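Local coordinates for protein serine--tRNA ligase, cytoplasmic (Candida albicans, PDB 3QO8) that catalyses the ATP-dependent attachment of serine to tRNA(Ser), first forming seryl-adenylate and then passing the serine to the acceptor end of the tRNA, at residues L8-K19 against V32-K40; F260-Y271 against V305-E315. All coordinates share one frame; numbering follows the deposited sequence. Where two conformers were deposited one is given.

Contact 1: L8-K19 against V32-K40; sequences LVEKGGDPEIIK and VDEIIAEYK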
loop_
_atom_site.group_PDB
_atom_site.type_symbol
_atom_site.label_atom_id
_atom_site.label_comp_id
_atom_site.label_asym_id
_atom_site.label_seq_id
_atom_site.Cartn_x
_atom_site.Cartn_y
_atom_site.Cartn_z
ATOM N N LEU A 8 -2.386 41.007 -10.876
ATOM C CA LEU A 8 -1.889 42.383 -10.920
ATOM C C LEU A 8 -2.039 43.008 -12.300
ATOM O O LEU A 8 -1.295 42.680 -13.228
ATOM C CB LEU A 8 -0.427 42.414 -10.478
ATOM C CG LEU A 8 -0.228 41.748 -9.112
ATOM C CD1 LEU A 8 1.250 41.610 -8.767
ATOM C CD2 LEU A 8 -0.990 42.534 -8.043
ATOM N N VAL A 9 -3.014 43.901 -12.423
ATOM C CA VAL A 9 -3.280 44.593 -13.676
ATOM C C VAL A 9 -2.019 45.272 -14.197
ATOM O O VAL A 9 -1.747 45.273 -15.398
ATOM C CB VAL A 9 -4.390 45.656 -13.502
ATOM C CG1 VAL A 9 -4.157 46.820 -14.424
ATOM C CG2 VAL A 9 -5.748 45.039 -13.758
ATOM N N GLU A 10 -1.247 45.843 -13.281
ATOM C CA GLU A 10 -0.070 46.618 -13.656
ATOM C C GLU A 10 1.041 45.708 -14.169
ATOM O O GLU A 10 2.001 46.171 -14.785
ATOM C CB GLU A 10 0.421 47.446 -12.466
ATOM C CG GLU A 10 0.917 46.605 -11.286
ATOM C CD GLU A 10 -0.178 46.263 -10.275
ATOM O OE1 GLU A 10 -1.343 46.030 -10.681
ATOM O OE2 GLU A 10 0.138 46.234 -9.063
ATOM N N LYS A 11 0.899 44.410 -13.917
ATOM C CA LYS A 11 1.903 43.435 -14.317
ATOM C C LYS A 11 1.423 42.604 -15.497
ATOM O O LYS A 11 2.070 41.633 -15.883
ATOM C CB LYS A 11 2.246 42.517 -13.145
ATOM C CG LYS A 11 2.965 43.208 -12.005
ATOM C CD LYS A 11 4.454 43.291 -12.271
ATOM C CE LYS A 11 5.193 43.842 -11.066
ATOM N NZ LYS A 11 6.669 43.687 -11.199
ATOM N N GLY A 12 0.279 42.980 -16.057
ATOM C CA GLY A 12 -0.256 42.289 -17.214
ATOM C C GLY A 12 -1.348 41.282 -16.907
ATOM O O GLY A 12 -1.874 40.638 -17.815
ATOM N N GLY A 13 -1.704 41.143 -15.636
ATOM C CA GLY A 13 -2.712 40.170 -15.251
ATOM C C GLY A 13 -4.129 40.673 -15.410
ATOM O O GLY A 13 -4.348 41.823 -15.774
ATOM N N ASP A 14 -5.101 39.804 -15.162
ATOM C CA ASP A 14 -6.482 40.247 -15.090
ATOM C C ASP A 14 -7.188 39.642 -13.890
ATOM O O ASP A 14 -7.669 38.517 -13.950
ATOM C CB ASP A 14 -7.259 39.952 -16.380
ATOM C CG ASP A 14 -8.631 40.609 -16.388
ATOM O OD1 ASP A 14 -8.930 41.365 -15.436
ATOM O OD2 ASP A 14 -9.402 40.387 -17.347
ATOM N N PRO A 15 -7.247 40.402 -12.793
ATOM C CA PRO A 15 -7.968 39.990 -11.589
ATOM C C PRO A 15 -9.441 39.724 -11.871
ATOM O O PRO A 15 -10.044 38.926 -11.154
ATOM C CB PRO A 15 -7.817 41.196 -10.653
ATOM C CG PRO A 15 -7.392 42.335 -11.536
ATOM C CD PRO A 15 -6.603 41.717 -12.635
ATOM N N GLU A 16 -10.016 40.383 -12.880
ATOM C CA GLU A 16 -11.428 40.194 -13.202
ATOM C C GLU A 16 -11.700 38.757 -13.629
ATOM O O GLU A 16 -12.687 38.146 -13.214
ATOM C CB GLU A 16 -11.882 41.151 -14.323
ATOM C CG GLU A 16 -11.603 42.638 -14.074
ATOM C CD GLU A 16 -12.249 43.160 -12.802
ATOM O OE1 GLU A 16 -13.204 42.518 -12.308
ATOM O OE2 GLU A 16 -11.793 44.210 -12.292
ATOM N N ILE A 17 -10.831 38.240 -14.489
ATOM C CA ILE A 17 -10.900 36.862 -14.953
ATOM C C ILE A 17 -10.868 35.905 -13.765
ATOM O O ILE A 17 -11.591 34.898 -13.722
ATOM C CB ILE A 17 -9.704 36.555 -15.871
ATOM C CG1 ILE A 17 -9.832 37.332 -17.178
ATOM C CG2 ILE A 17 -9.607 35.073 -16.167
ATOM C CD1 ILE A 17 -8.603 37.236 -18.062
ATOM N N ILE A 18 -10.021 36.218 -12.795
ATOM C CA ILE A 18 -9.894 35.356 -11.623
ATOM C C ILE A 18 -11.163 35.404 -10.771
ATOM O O ILE A 18 -11.630 34.373 -10.298
ATOM C CB ILE A 18 -8.648 35.705 -10.776
ATOM C CG1 ILE A 18 -7.375 35.601 -11.626
ATOM C CG2 ILE A 18 -8.550 34.766 -9.589
ATOM C CD1 ILE A 18 -6.077 36.003 -10.885
ATOM N N LYS A 19 -11.738 36.597 -10.611
ATOM C CA LYS A 19 -12.979 36.740 -9.850
ATOM C C LYS A 19 -14.127 35.981 -10.519
ATOM O O LYS A 19 -14.933 35.334 -9.851
ATOM C CB LYS A 19 -13.378 38.215 -9.710
ATOM C CG LYS A 19 -12.502 39.039 -8.779
ATOM C CD LYS A 19 -13.303 40.194 -8.196
ATOM C CE LYS A 19 -12.425 41.214 -7.488
ATOM N NZ LYS A 19 -11.867 42.218 -8.439
ATOM N N VAL A 32 -9.642 37.569 -4.055
ATOM C CA VAL A 32 -8.880 38.263 -5.091
ATOM C C VAL A 32 -8.478 39.685 -4.684
ATOM O O VAL A 32 -7.302 40.056 -4.772
ATOM C CB VAL A 32 -9.614 38.251 -6.435
ATOM C CG1 VAL A 32 -8.814 39.007 -7.482
ATOM C CG2 VAL A 32 -9.845 36.812 -6.869
ATOM N N ASP A 33 -9.445 40.469 -4.222
ATOM C CA ASP A 33 -9.153 41.811 -3.732
ATOM C C ASP A 33 -8.154 41.787 -2.571
ATOM O O ASP A 33 -7.248 42.620 -2.510
ATOM C CB ASP A 33 -10.434 42.522 -3.312
ATOM C CG ASP A 33 -11.266 42.978 -4.501
ATOM O OD1 ASP A 33 -10.682 43.519 -5.469
ATOM O OD2 ASP A 33 -12.502 42.792 -4.465
ATOM N N GLU A 34 -8.314 40.830 -1.663
ATOM C CA GLU A 34 -7.408 40.699 -0.520
ATOM C C GLU A 34 -5.988 40.425 -0.971
ATOM O O GLU A 34 -5.025 40.977 -0.429
ATOM C CB GLU A 34 -7.875 39.581 0.411
ATOM C CG GLU A 34 -9.296 39.789 0.913
ATOM C CD GLU A 34 -9.764 38.684 1.834
ATOM O OE1 GLU A 34 -8.993 37.730 2.064
ATOM O OE2 GLU A 34 -10.910 38.772 2.326
ATOM N N ILE A 35 -5.861 39.547 -1.956
ATOM C CA ILE A 35 -4.557 39.193 -2.482
ATOM C C ILE A 35 -3.889 40.434 -3.069
ATOM O O ILE A 35 -2.715 40.698 -2.817
ATOM C CB ILE A 35 -4.680 38.061 -3.514
ATOM C CG1 ILE A 35 -4.895 36.737 -2.782
ATOM C CG2 ILE A 35 -3.449 37.995 -4.406
ATOM C CD1 ILE A 35 -5.492 35.658 -3.628
ATOM N N ILE A 36 -4.659 41.231 -3.805
ATOM C CA ILE A 36 -4.128 42.454 -4.393
ATOM C C ILE A 36 -3.679 43.452 -3.324
ATOM O O ILE A 36 -2.623 44.074 -3.453
ATOM C CB ILE A 36 -5.150 43.115 -5.339
ATOM C CG1 ILE A 36 -5.477 42.173 -6.502
ATOM C CG2 ILE A 36 -4.622 44.448 -5.847
ATOM C CD1 ILE A 36 -6.638 42.673 -7.405
ATOM N N ALA A 37 -4.469 43.598 -2.264
ATOM C CA ALA A 37 -4.125 44.538 -1.204
ATOM C C ALA A 37 -2.816 44.128 -0.533
ATOM O O ALA A 37 -1.871 44.922 -0.430
ATOM C CB ALA A 37 -5.252 44.632 -0.180
ATOM N N GLU A 38 -2.754 42.877 -0.091
ATOM C CA GLU A 38 -1.562 42.381 0.582
ATOM C C GLU A 38 -0.328 42.490 -0.309
ATOM O O GLU A 38 0.766 42.777 0.167
ATOM C CB GLU A 38 -1.782 40.953 1.076
ATOM C CG GLU A 38 -3.031 40.830 1.941
ATOM C CD GLU A 38 -2.999 39.637 2.875
ATOM O OE1 GLU A 38 -2.051 38.825 2.785
ATOM O OE2 GLU A 38 -3.924 39.517 3.707
ATOM N N TYR A 39 -0.498 42.292 -1.610
ATOM C CA TYR A 39 0.635 42.470 -2.502
ATOM C C TYR A 39 1.181 43.899 -2.439
ATOM O O TYR A 39 2.397 44.120 -2.454
ATOM C CB TYR A 39 0.278 42.134 -3.941
ATOM C CG TYR A 39 1.405 42.490 -4.880
ATOM C CD1 TYR A 39 2.491 41.637 -5.042
ATOM C CD2 TYR A 39 1.397 43.688 -5.578
ATOM C CE1 TYR A 39 3.529 41.959 -5.885
ATOM C CE2 TYR A 39 2.431 44.020 -6.425
ATOM C CZ TYR A 39 3.494 43.153 -6.576
ATOM O OH TYR A 39 4.526 43.481 -7.421
ATOM N N LYS A 40 0.279 44.872 -2.393
ATOM C CA LYS A 40 0.701 46.260 -2.344
ATOM C C LYS A 40 1.424 46.564 -1.040
ATOM O O LYS A 40 2.403 47.310 -1.030
ATOM C CB LYS A 40 -0.483 47.208 -2.524
ATOM C CG LYS A 40 -1.192 47.065 -3.866
ATOM C CD LYS A 40 -2.170 48.206 -4.110
ATOM C CE LYS A 40 -2.923 47.997 -5.419
ATOM N NZ LYS A 40 -4.065 48.935 -5.571
#
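The Tyr-39 ring carries Leu-8 on one face: CD1 of Leu-8 stands 3.5 Å from the ring centroid, 11° off the normal, a CH-pi contact almost straight over the centre. The other methyl, CD2, drops to the near rim, 3.6 Å from Tyr-39 CD2, and the two side chains cross at about a right angle. Tyr-39 turns its ring to this side with CG anti to the backbone N (chi1 173°). At the phenol end, CE of Lys-11 touches Tyr-39 OH at 3.7 Å, while the Glu-10 carboxylate slides obliquely past CE2. One helical turn back, Ile-36 extends its CD1 to CB of Pro-15, 3.8 Å away. Val-32 is wedged deeper: its CG1 meets Pro-15, its CG2 lies 3.6 Å from Ile-18 CG2, and its CB packs on the aliphatic CG of Lys-19. The Lys-19 chain then bends at its last torsion and brings NZ to 3.5 Å from Asp-33 OD1, a weak salt bridge at the exposed border. Asp-14 caps the helix that begins at Pro-15, its OD1 accepting from Glu-16 N from above the carboxylate plane. Leu-8 O takes the N-H groups of Lys-11 and Gly-13 from opposite faces, fixing the turn that leads into this helix. Ile-35 packs on Phe-7 and on helix 74-107. Residues 15-19 run roughly antiparallel to 32-40 (145° between their directions), placing short helix 15-25 against helix 30-65, the first long helix of the hairpin forming the tRNA-binding arm of type-1 seryl-tRNA synthetases.

Contact 2: F260-Y271 against V305-E315; sequences FESPAEQLPVRY and VLTEPEKSWEE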
loop_
_atom_site.group_PDB
_atom_site.type_symbol
_atom_site.label_atom_id
_atom_site.label_comp_id
_atom_site.label_asym_id
_atom_site.label_seq_id
_atom_site.Cartn_x
_atom_site.Cartn_y
_atom_site.Cartn_z
ATOM N N PHE A 260 12.439 21.494 -18.726
ATOM C CA PHE A 260 12.413 21.006 -20.092
ATOM C C PHE A 260 12.792 22.171 -21.001
ATOM O O PHE A 260 11.933 22.884 -21.512
ATOM C CB PHE A 260 11.034 20.421 -20.428
ATOM C CG PHE A 260 10.689 19.203 -19.607
ATOM C CD1 PHE A 260 11.133 17.945 -19.987
ATOM C CD2 PHE A 260 9.950 19.322 -18.439
ATOM C CE1 PHE A 260 10.823 16.822 -19.231
ATOM C CE2 PHE A 260 9.639 18.204 -17.678
ATOM C CZ PHE A 260 10.074 16.957 -18.075
ATOM N N GLU A 261 14.098 22.375 -21.166
ATOM C CA GLU A 261 14.598 23.584 -21.807
ATOM C C GLU A 261 14.560 23.512 -23.332
ATOM O O GLU A 261 14.703 24.531 -24.008
ATOM C CB GLU A 261 16.005 23.928 -21.299
ATOM C CG GLU A 261 17.140 23.299 -22.088
ATOM C CD GLU A 261 17.301 21.812 -21.852
ATOM O OE1 GLU A 261 16.585 21.242 -21.001
ATOM O OE2 GLU A 261 18.160 21.209 -22.524
ATOM N N SER A 262 14.350 22.316 -23.872
ATOM C CA SER A 262 14.148 22.157 -25.312
ATOM C C SER A 262 12.864 21.373 -25.536
ATOM O O SER A 262 12.898 20.208 -25.927
ATOM C CB SER A 262 15.328 21.433 -25.955
ATOM O OG SER A 262 16.547 22.047 -25.589
ATOM N N PRO A 263 11.727 22.019 -25.274
ATOM C CA PRO A 263 10.427 21.343 -25.197
ATOM C C PRO A 263 9.960 20.754 -26.527
ATOM O O PRO A 263 9.265 19.736 -26.517
ATOM C CB PRO A 263 9.480 22.456 -24.735
ATOM C CG PRO A 263 10.166 23.733 -25.143
ATOM C CD PRO A 263 11.629 23.463 -24.998
ATOM N N ALA A 264 10.330 21.370 -27.647
ATOM C CA ALA A 264 9.891 20.874 -28.945
ATOM C C ALA A 264 10.324 19.427 -29.138
ATOM O O ALA A 264 9.598 18.632 -29.735
ATOM C CB ALA A 264 10.416 21.755 -30.072
ATOM N N GLU A 265 11.500 19.088 -28.618
ATOM C CA GLU A 265 12.002 17.722 -28.713
ATOM C C GLU A 265 11.779 16.886 -27.447
ATOM O O GLU A 265 11.650 15.664 -27.536
ATOM C CB GLU A 265 13.485 17.697 -29.113
ATOM C CG GLU A 265 14.269 18.960 -28.771
ATOM C CD GLU A 265 13.910 20.136 -29.672
ATOM O OE1 GLU A 265 13.983 21.294 -29.203
ATOM O OE2 GLU A 265 13.555 19.902 -30.849
ATOM N N GLN A 266 11.727 17.534 -26.282
ATOM C CA GLN A 266 11.645 16.810 -25.000
ATOM C C GLN A 266 10.214 16.461 -24.561
ATOM O O GLN A 266 9.996 15.489 -23.842
ATOM C CB GLN A 266 12.315 17.612 -23.890
ATOM C CG GLN A 266 13.810 17.841 -24.081
ATOM C CD GLN A 266 14.334 18.874 -23.112
ATOM O OE1 GLN A 266 13.635 19.830 -22.780
ATOM N NE2 GLN A 266 15.560 18.684 -22.638
ATOM N N LEU A 267 9.253 17.276 -24.974
ATOM C CA LEU A 267 7.855 17.072 -24.602
ATOM C C LEU A 267 7.063 16.708 -25.850
ATOM O O LEU A 267 7.481 17.028 -26.960
ATOM C CB LEU A 267 7.292 18.354 -23.976
ATOM C CG LEU A 267 7.968 18.835 -22.688
ATOM C CD1 LEU A 267 7.442 20.210 -22.280
ATOM C CD2 LEU A 267 7.729 17.806 -21.584
ATOM N N PRO A 268 5.905 16.051 -25.675
ATOM C CA PRO A 268 5.316 15.695 -24.382
ATOM C C PRO A 268 5.986 14.490 -23.743
ATOM O O PRO A 268 6.562 13.649 -24.433
ATOM C CB PRO A 268 3.879 15.314 -24.760
ATOM C CG PRO A 268 4.026 14.727 -26.120
ATOM C CD PRO A 268 5.059 15.614 -26.799
ATOM N N VAL A 269 5.931 14.421 -22.421
ATOM C CA VAL A 269 6.354 13.233 -21.691
ATOM C C VAL A 269 5.093 12.563 -21.145
ATOM O O VAL A 269 4.304 13.204 -20.455
ATOM C CB VAL A 269 7.288 13.603 -20.529
ATOM C CG1 VAL A 269 7.416 12.457 -19.566
ATOM C CG2 VAL A 269 8.661 14.039 -21.053
ATOM N N ARG A 270 4.898 11.292 -21.464
ATOM C CA ARG A 270 3.680 10.592 -21.078
ATOM C C ARG A 270 3.992 9.390 -20.189
ATOM O O ARG A 270 4.773 8.524 -20.575
ATOM C CB ARG A 270 2.944 10.132 -22.333
ATOM C CG ARG A 270 2.617 11.282 -23.326
ATOM C CD ARG A 270 1.705 10.790 -24.444
ATOM N NE ARG A 270 1.190 11.876 -25.285
ATOM C CZ ARG A 270 1.542 12.074 -26.550
ATOM N NH1 ARG A 270 2.409 11.252 -27.129
ATOM N NH2 ARG A 270 1.014 13.079 -27.246
ATOM N N TYR A 271 3.383 9.344 -19.005
ATOM C CA TYR A 271 3.584 8.227 -18.078
ATOM C C TYR A 271 2.309 7.389 -17.907
ATOM O O TYR A 271 1.216 7.929 -17.736
ATOM C CB TYR A 271 4.040 8.721 -16.710
ATOM C CG TYR A 271 5.408 9.352 -16.748
ATOM C CD1 TYR A 271 6.535 8.587 -17.047
ATOM C CD2 TYR A 271 5.576 10.705 -16.519
ATOM C CE1 TYR A 271 7.815 9.170 -17.106
ATOM C CE2 TYR A 271 6.837 11.289 -16.572
ATOM C CZ TYR A 271 7.948 10.515 -16.862
ATOM O OH TYR A 271 9.192 11.105 -16.917
ATOM N N VAL A 305 0.653 13.268 -18.033
ATOM C CA VAL A 305 1.323 13.866 -19.179
ATOM C C VAL A 305 1.761 15.287 -18.886
ATOM O O VAL A 305 1.030 16.053 -18.268
ATOM C CB VAL A 305 0.400 13.889 -20.423
ATOM C CG1 VAL A 305 1.146 14.468 -21.628
ATOM C CG2 VAL A 305 -0.115 12.489 -20.735
ATOM N N LEU A 306 2.966 15.620 -19.336
ATOM C CA LEU A 306 3.470 16.978 -19.297
ATOM C C LEU A 306 3.644 17.414 -20.737
ATOM O O LEU A 306 4.179 16.667 -21.560
ATOM C CB LEU A 306 4.824 17.027 -18.569
ATOM C CG LEU A 306 4.911 16.562 -17.117
ATOM C CD1 LEU A 306 4.945 15.050 -17.045
ATOM C CD2 LEU A 306 6.194 17.106 -16.466
ATOM N N THR A 307 3.179 18.619 -21.049
ATOM C CA THR A 307 3.256 19.141 -22.394
ATOM C C THR A 307 3.640 20.613 -22.344
ATOM O O THR A 307 3.629 21.232 -21.280
ATOM C CB THR A 307 1.868 19.137 -23.102
ATOM O OG1 THR A 307 1.062 20.196 -22.568
ATOM C CG2 THR A 307 1.126 17.823 -22.895
ATOM N N GLU A 308 3.930 21.173 -23.512
ATOM C CA GLU A 308 4.058 22.616 -23.653
ATOM C C GLU A 308 2.711 23.276 -23.402
ATOM O O GLU A 308 1.663 22.705 -23.724
ATOM C CB GLU A 308 4.544 22.974 -25.052
ATOM C CG GLU A 308 5.823 22.283 -25.456
ATOM C CD GLU A 308 6.408 22.874 -26.719
ATOM O OE1 GLU A 308 6.587 22.124 -27.696
ATOM O OE2 GLU A 308 6.690 24.090 -26.731
ATOM N N PRO A 309 2.730 24.482 -22.821
ATOM C CA PRO A 309 1.483 25.209 -22.554
ATOM C C PRO A 309 0.578 25.277 -23.790
ATOM O O PRO A 309 -0.642 25.162 -23.679
ATOM C CB PRO A 309 1.978 26.605 -22.169
ATOM C CG PRO A 309 3.317 26.349 -21.527
ATOM C CD PRO A 309 3.913 25.171 -22.267
ATOM N N GLU A 310 1.180 25.421 -24.965
ATOM C CA GLU A 310 0.418 25.613 -26.193
ATOM C C GLU A 310 -0.162 24.304 -26.726
ATOM O O GLU A 310 -0.919 24.298 -27.695
ATOM C CB GLU A 310 1.298 26.280 -27.260
ATOM C CG GLU A 310 1.952 27.604 -26.815
ATOM C CD GLU A 310 3.237 27.429 -25.980
ATOM O OE1 GLU A 310 3.688 26.281 -25.762
ATOM O OE2 GLU A 310 3.804 28.457 -25.540
ATOM N N LYS A 311 0.167 23.185 -26.088
ATOM C CA LYS A 311 -0.274 21.898 -26.624
ATOM C C LYS A 311 -1.186 21.105 -25.696
ATOM O O LYS A 311 -1.611 19.998 -26.037
ATOM C CB LYS A 311 0.941 21.061 -27.058
ATOM C CG LYS A 311 1.694 21.688 -28.236
ATOM C CD LYS A 311 3.048 21.038 -28.501
ATOM C CE LYS A 311 2.909 19.693 -29.198
ATOM N NZ LYS A 311 4.238 19.113 -29.570
ATOM N N SER A 312 -1.507 21.667 -24.534
ATOM C CA SER A 312 -2.210 20.879 -23.528
ATOM C C SER A 312 -3.643 20.573 -23.931
ATOM O O SER A 312 -4.166 19.504 -23.621
ATOM C CB SER A 312 -2.188 21.567 -22.167
ATOM O OG SER A 312 -2.841 22.816 -22.234
ATOM N N TRP A 313 -4.298 21.514 -24.603
ATOM C CA TRP A 313 -5.692 21.287 -24.947
ATOM C C TRP A 313 -5.864 20.162 -25.972
ATOM O O TRP A 313 -6.781 19.348 -25.867
ATOM C CB TRP A 313 -6.389 22.595 -25.343
ATOM C CG TRP A 313 -6.334 23.568 -24.199
ATOM C CD1 TRP A 313 -5.551 24.684 -24.105
ATOM C CD2 TRP A 313 -7.041 23.470 -22.952
ATOM N NE1 TRP A 313 -5.743 25.297 -22.889
ATOM C CE2 TRP A 313 -6.654 24.573 -22.164
ATOM C CE3 TRP A 313 -7.963 22.558 -22.429
ATOM C CZ2 TRP A 313 -7.167 24.796 -20.885
ATOM C CZ3 TRP A 313 -8.466 22.777 -21.153
ATOM C CH2 TRP A 313 -8.072 23.889 -20.400
ATOM N N GLU A 314 -4.963 20.096 -26.938
ATOM C CA GLU A 314 -4.925 18.971 -27.865
ATOM C C GLU A 314 -4.592 17.668 -27.122
ATOM O O GLU A 314 -5.159 16.615 -27.405
ATOM C CB GLU A 314 -3.894 19.239 -28.963
ATOM C CG GLU A 314 -3.751 18.136 -29.994
ATOM C CD GLU A 314 -2.669 18.436 -31.024
ATOM O OE1 GLU A 314 -1.518 18.738 -30.624
ATOM O OE2 GLU A 314 -2.972 18.374 -32.236
ATOM N N GLU A 315 -3.679 17.738 -26.158
ATOM C CA GLU A 315 -3.329 16.543 -25.393
ATOM C C GLU A 315 -4.512 16.036 -24.571
ATOM O O GLU A 315 -4.716 14.825 -24.457
ATOM C CB GLU A 315 -2.154 16.810 -24.460
ATOM C CG GLU A 315 -1.641 15.533 -23.772
ATOM C CD GLU A 315 -1.015 14.546 -24.746
ATOM O OE1 GLU A 315 -0.496 14.989 -25.795
ATOM O OE2 GLU A 315 -1.033 13.326 -24.458
HETATM O O HOH W 1 6.260 19.548 -27.452
#
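Glu-315 is gripped side-on by Arg-270: NE gives a 2.8 Å bond to Glu-315 OE2 and NH2 an equally short one to Glu-315 OE1, the latter on its syn lone pair. The planes are 31° apart, so this two-bond salt bridge is somewhat twisted. Arg-270, extended from CG to NE, runs beside Val-305, and Pro-268 CG lies 3.6 Å above the centre of its guanidinium. OE1 of Glu-315 also pairs with Arg-318, whose charge probably helps keep the carboxylate ionised. Val-269 and Leu-306 form an antiparallel hydrogen-bonded pair, with 3.0 Å from Val-269 N to Leu-306 O and the reverse bond equally long. On their face, Leu-306 sends CD2 to Phe-260 CE2 (3.8 Å) and CD1 towards the Tyr-271 ring. Farther out, the Glu-308 carboxyl carbon CD rests 3.7 Å from Pro-263 CB, and one water accepts from Lys-311 NZ and lies 2.6 Å from Glu-308 OE1. Strand 269-278 here pairs with strand 297-307 in the largely antiparallel sheet of the class II catalytic core; strand 205-208 is the parallel neighbour of the first, strand 399-404 lies beyond the second, and helix 312-329 is tied back to the sheet through Glu-315.

How the contacts relate
Contact 1 belongs to the N-terminal tRNA-binding domain and contact 2 to the catalytic core; they share no element, their centres lie 29 Å apart and their nearest atoms about 12 Å apart. Both are partly buried, but contact 1 has more exposed residues and lies away from the annotated sites, whereas the end of contact 2 approaches Glu-302, which probably binds serine, as in related enzymes, the side chains of Tyr-271 and Glu-302 about 7 Å apart. Contact 1 joins a loop, a 3-10 turn and a helix start to a long helix, mainly by apolar packing. Contact 2 adds backbone hydrogen bonds between strands and a short two-bond salt bridge.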